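Local structure of SWD1-like protein (Myceliophthora thermophila, 6E29) at residues E211-S215 with G216-T220. The protein is the WD-repeat beta-propeller part of Cps50 (Swd1), a subunit of the COMPASS histone H3K4 methyltransferase complex, and probably serves in protein binding there. Residues are numbered along the deposited sequence; the frame is centred on the assembly and turned at random.
Sequences EKIAS and GIITT
Between Ile213, just past the end of strand 207-212, and Ile218, the first residue of strand 218-223, the chain bends at Ser215-Gly216, which brings the CA atoms of Ile213 and Ile218 to 8.6 Å from each other. The side chains of these two isoleucines meet across the bend. CD1 of Ile218 reaches back to lie 4.0 Å from CG1 of Ile213, and it stays almost as near the methyl beyond, with Ile213 CD1 at 4.1 Å. The two side chains cross at about a right angle, so the end of Ile218 meets the CG1-CD1 arm of Ile213. That arm is set by a chi1 of 58°, which places CG1 of Ile213 between its own N and carbonyl carbon. Ile218 is stretched out to its CD1, with chi2 at 175°. Ala214 adds a looser apolar contact, its CB lying 4.4 Å from CG1 of Ile218. In the seven-bladed propeller this is the link from the outermost strand of one blade to the innermost strand of the next. Val232 and Phe242 of the later blade and Leu197 of the earlier one all touch Ile213, and Val232 also touches Ile218, which sets the little apolar cluster between the blades. Backbone bonds tie Ile213 and Ala214 to Gly195, and Ile218 to Thr192, both in the earlier blade. At the bend, Ser215 N donates to the carboxylate oxygen OD2 of Asp236, whereas the neighbouring Gly216 N, buried here, has no partner in the model. Past the bend, Thr219 and Thr220 both face Asn233 in a classic beta bulge, and OG1 of Thr219 makes a weak hydrogen bond to the Asn233 carbonyl.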
ATOM      1  N   GLU B 211      -2.311  -1.852 -18.400  1.00 29.81           N
ATOM      2  CA  GLU B 211      -1.029  -1.892 -19.104  1.00 36.19           C
ATOM      3  C   GLU B 211      -0.051  -2.763 -18.322  1.00 28.49           C
ATOM      4  O   GLU B 211      -0.011  -2.706 -17.087  1.00 24.94           O
ATOM      5  CB  GLU B 211      -0.483  -0.473 -19.293  1.00 33.15           C
ATOM      6  CG  GLU B 211       0.976  -0.453 -19.774  1.00 42.73           C
ATOM      7  CD  GLU B 211       1.527   0.956 -19.964  1.00 64.60           C
ATOM      8  OE1 GLU B 211       2.542   1.105 -20.691  1.00 46.31           O
ATOM      9  OE2 GLU B 211       0.940   1.913 -19.383  1.00 65.83           O
ATOM     10  N   LYS B 212       0.716  -3.587 -19.024  1.00 29.60           N
ATOM     11  CA  LYS B 212       1.723  -4.398 -18.335  1.00 27.16           C
ATOM     12  C   LYS B 212       2.923  -3.513 -18.046  1.00 30.41           C
ATOM     13  O   LYS B 212       3.614  -3.088 -18.975  1.00 34.14           O
ATOM     14  CB  LYS B 212       2.133  -5.607 -19.170  1.00 33.81           C
ATOM     15  CG  LYS B 212       3.290  -6.368 -18.594  1.00 32.25           C
ATOM     16  CD  LYS B 212       3.825  -7.505 -19.496  1.00 41.90           C
ATOM     17  CE  LYS B 212       3.948  -8.750 -18.682  1.00 39.29           C
ATOM     18  NZ  LYS B 212       2.604  -9.064 -18.133  1.00 69.63           N
ATOM     19  N   ILE B 213       3.196  -3.246 -16.758  1.00 26.89           N
ATOM     20  CA  ILE B 213       4.317  -2.391 -16.386  1.00 26.42           C
ATOM     21  C   ILE B 213       5.437  -3.131 -15.667  1.00 34.28           C
ATOM     22  O   ILE B 213       6.466  -2.506 -15.372  1.00 35.75           O
ATOM     23  CB  ILE B 213       3.866  -1.216 -15.496  1.00 25.37           C
ATOM     24  CG1 ILE B 213       3.184  -1.777 -14.238  1.00 28.44           C
ATOM     25  CG2 ILE B 213       2.980  -0.256 -16.322  1.00 34.41           C
ATOM     26  CD1 ILE B 213       3.003  -0.691 -13.084  1.00 31.17           C
ATOM     27  N   ALA B 214       5.278  -4.410 -15.351  1.00 33.56           N
ATOM     28  CA  ALA B 214       6.334  -5.121 -14.648  1.00 35.24           C
ATOM     29  C   ALA B 214       6.360  -6.559 -15.136  1.00 29.52           C
ATOM     30  O   ALA B 214       5.413  -7.054 -15.778  1.00 31.21           O
ATOM     31  CB  ALA B 214       6.130  -5.032 -13.118  1.00 25.24           C
ATOM     32  N   SER B 215       7.449  -7.254 -14.831  1.00 36.79           N
ATOM     33  CA  SER B 215       7.566  -8.660 -15.190  1.00 34.15           C
ATOM     34  C   SER B 215       7.493  -9.599 -13.988  1.00 56.27           C
ATOM     35  O   SER B 215       8.006 -10.717 -14.056  1.00 57.71           O
ATOM     36  CB  SER B 215       8.859  -8.909 -15.957  1.00 48.43           C
ATOM     37  OG  SER B 215       8.720  -8.388 -17.259  1.00 52.27           O
ATOM     38  N   GLY B 216       6.903  -9.162 -12.879  1.00 39.90           N
ATOM     39  CA  GLY B 216       6.448 -10.127 -11.885  1.00 45.14           C
ATOM     40  C   GLY B 216       5.186  -9.661 -11.177  1.00 44.68           C
ATOM     41  O   GLY B 216       4.463  -8.801 -11.681  1.00 50.03           O
ATOM     42  N   ILE B 217       4.923 -10.207  -9.993  1.00 44.50           N
ATOM     43  CA  ILE B 217       3.807  -9.767  -9.158  1.00 31.30           C
ATOM     44  C   ILE B 217       4.019  -8.340  -8.655  1.00 30.09           C
ATOM     45  O   ILE B 217       5.085  -7.975  -8.115  1.00 31.09           O
ATOM     46  CB  ILE B 217       3.632 -10.775  -8.018  1.00 36.86           C
ATOM     47  CG1 ILE B 217       3.291 -12.133  -8.660  1.00 41.47           C
ATOM     48  CG2 ILE B 217       2.655 -10.249  -6.974  1.00 34.95           C
ATOM     49  CD1 ILE B 217       3.309 -13.314  -7.710  1.00 52.75           C
ATOM     50  N   ILE B 218       2.996  -7.493  -8.801  1.00 26.33           N
ATOM     51  CA  ILE B 218       3.049  -6.152  -8.221  1.00 28.28           C
ATOM     52  C   ILE B 218       2.692  -6.229  -6.734  1.00 28.11           C
ATOM     53  O   ILE B 218       1.651  -6.782  -6.358  1.00 30.85           O
ATOM     54  CB  ILE B 218       2.134  -5.190  -8.984  1.00 28.90           C
ATOM     55  CG1 ILE B 218       2.676  -4.997 -10.431  1.00 32.28           C
ATOM     56  CG2 ILE B 218       2.067  -3.832  -8.293  1.00 23.06           C
ATOM     57  CD1 ILE B 218       1.757  -4.135 -11.349  1.00 30.86           C
ATOM     58  N   THR B 219       3.610  -5.773  -5.876  1.00 25.72           N
ATOM     59  CA  THR B 219       3.408  -5.939  -4.434  1.00 33.28           C
ATOM     60  C   THR B 219       3.020  -4.663  -3.700  1.00 34.24           C
ATOM     61  O   THR B 219       2.330  -4.737  -2.679  1.00 40.69           O
ATOM     62  CB  THR B 219       4.656  -6.549  -3.766  1.00 32.29           C
ATOM     63  OG1 THR B 219       5.820  -5.827  -4.152  1.00 30.53           O
ATOM     64  CG2 THR B 219       4.808  -7.997  -4.198  1.00 40.29           C
ATOM     65  N   THR B 220       3.374  -3.509  -4.216  1.00 27.07           N
ATOM     66  CA  THR B 220       3.055  -2.254  -3.567  1.00 21.77           C
ATOM     67  C   THR B 220       2.734  -1.214  -4.609  1.00 26.25           C
ATOM     68  O   THR B 220       3.442  -1.095  -5.618  1.00 23.59           O
ATOM     69  CB  THR B 220       4.243  -1.726  -2.721  1.00 34.08           C
ATOM     70  OG1 THR B 220       4.370  -2.529  -1.556  1.00 37.08           O
ATOM     71  CG2 THR B 220       4.052  -0.246  -2.343  1.00 43.66           C
TER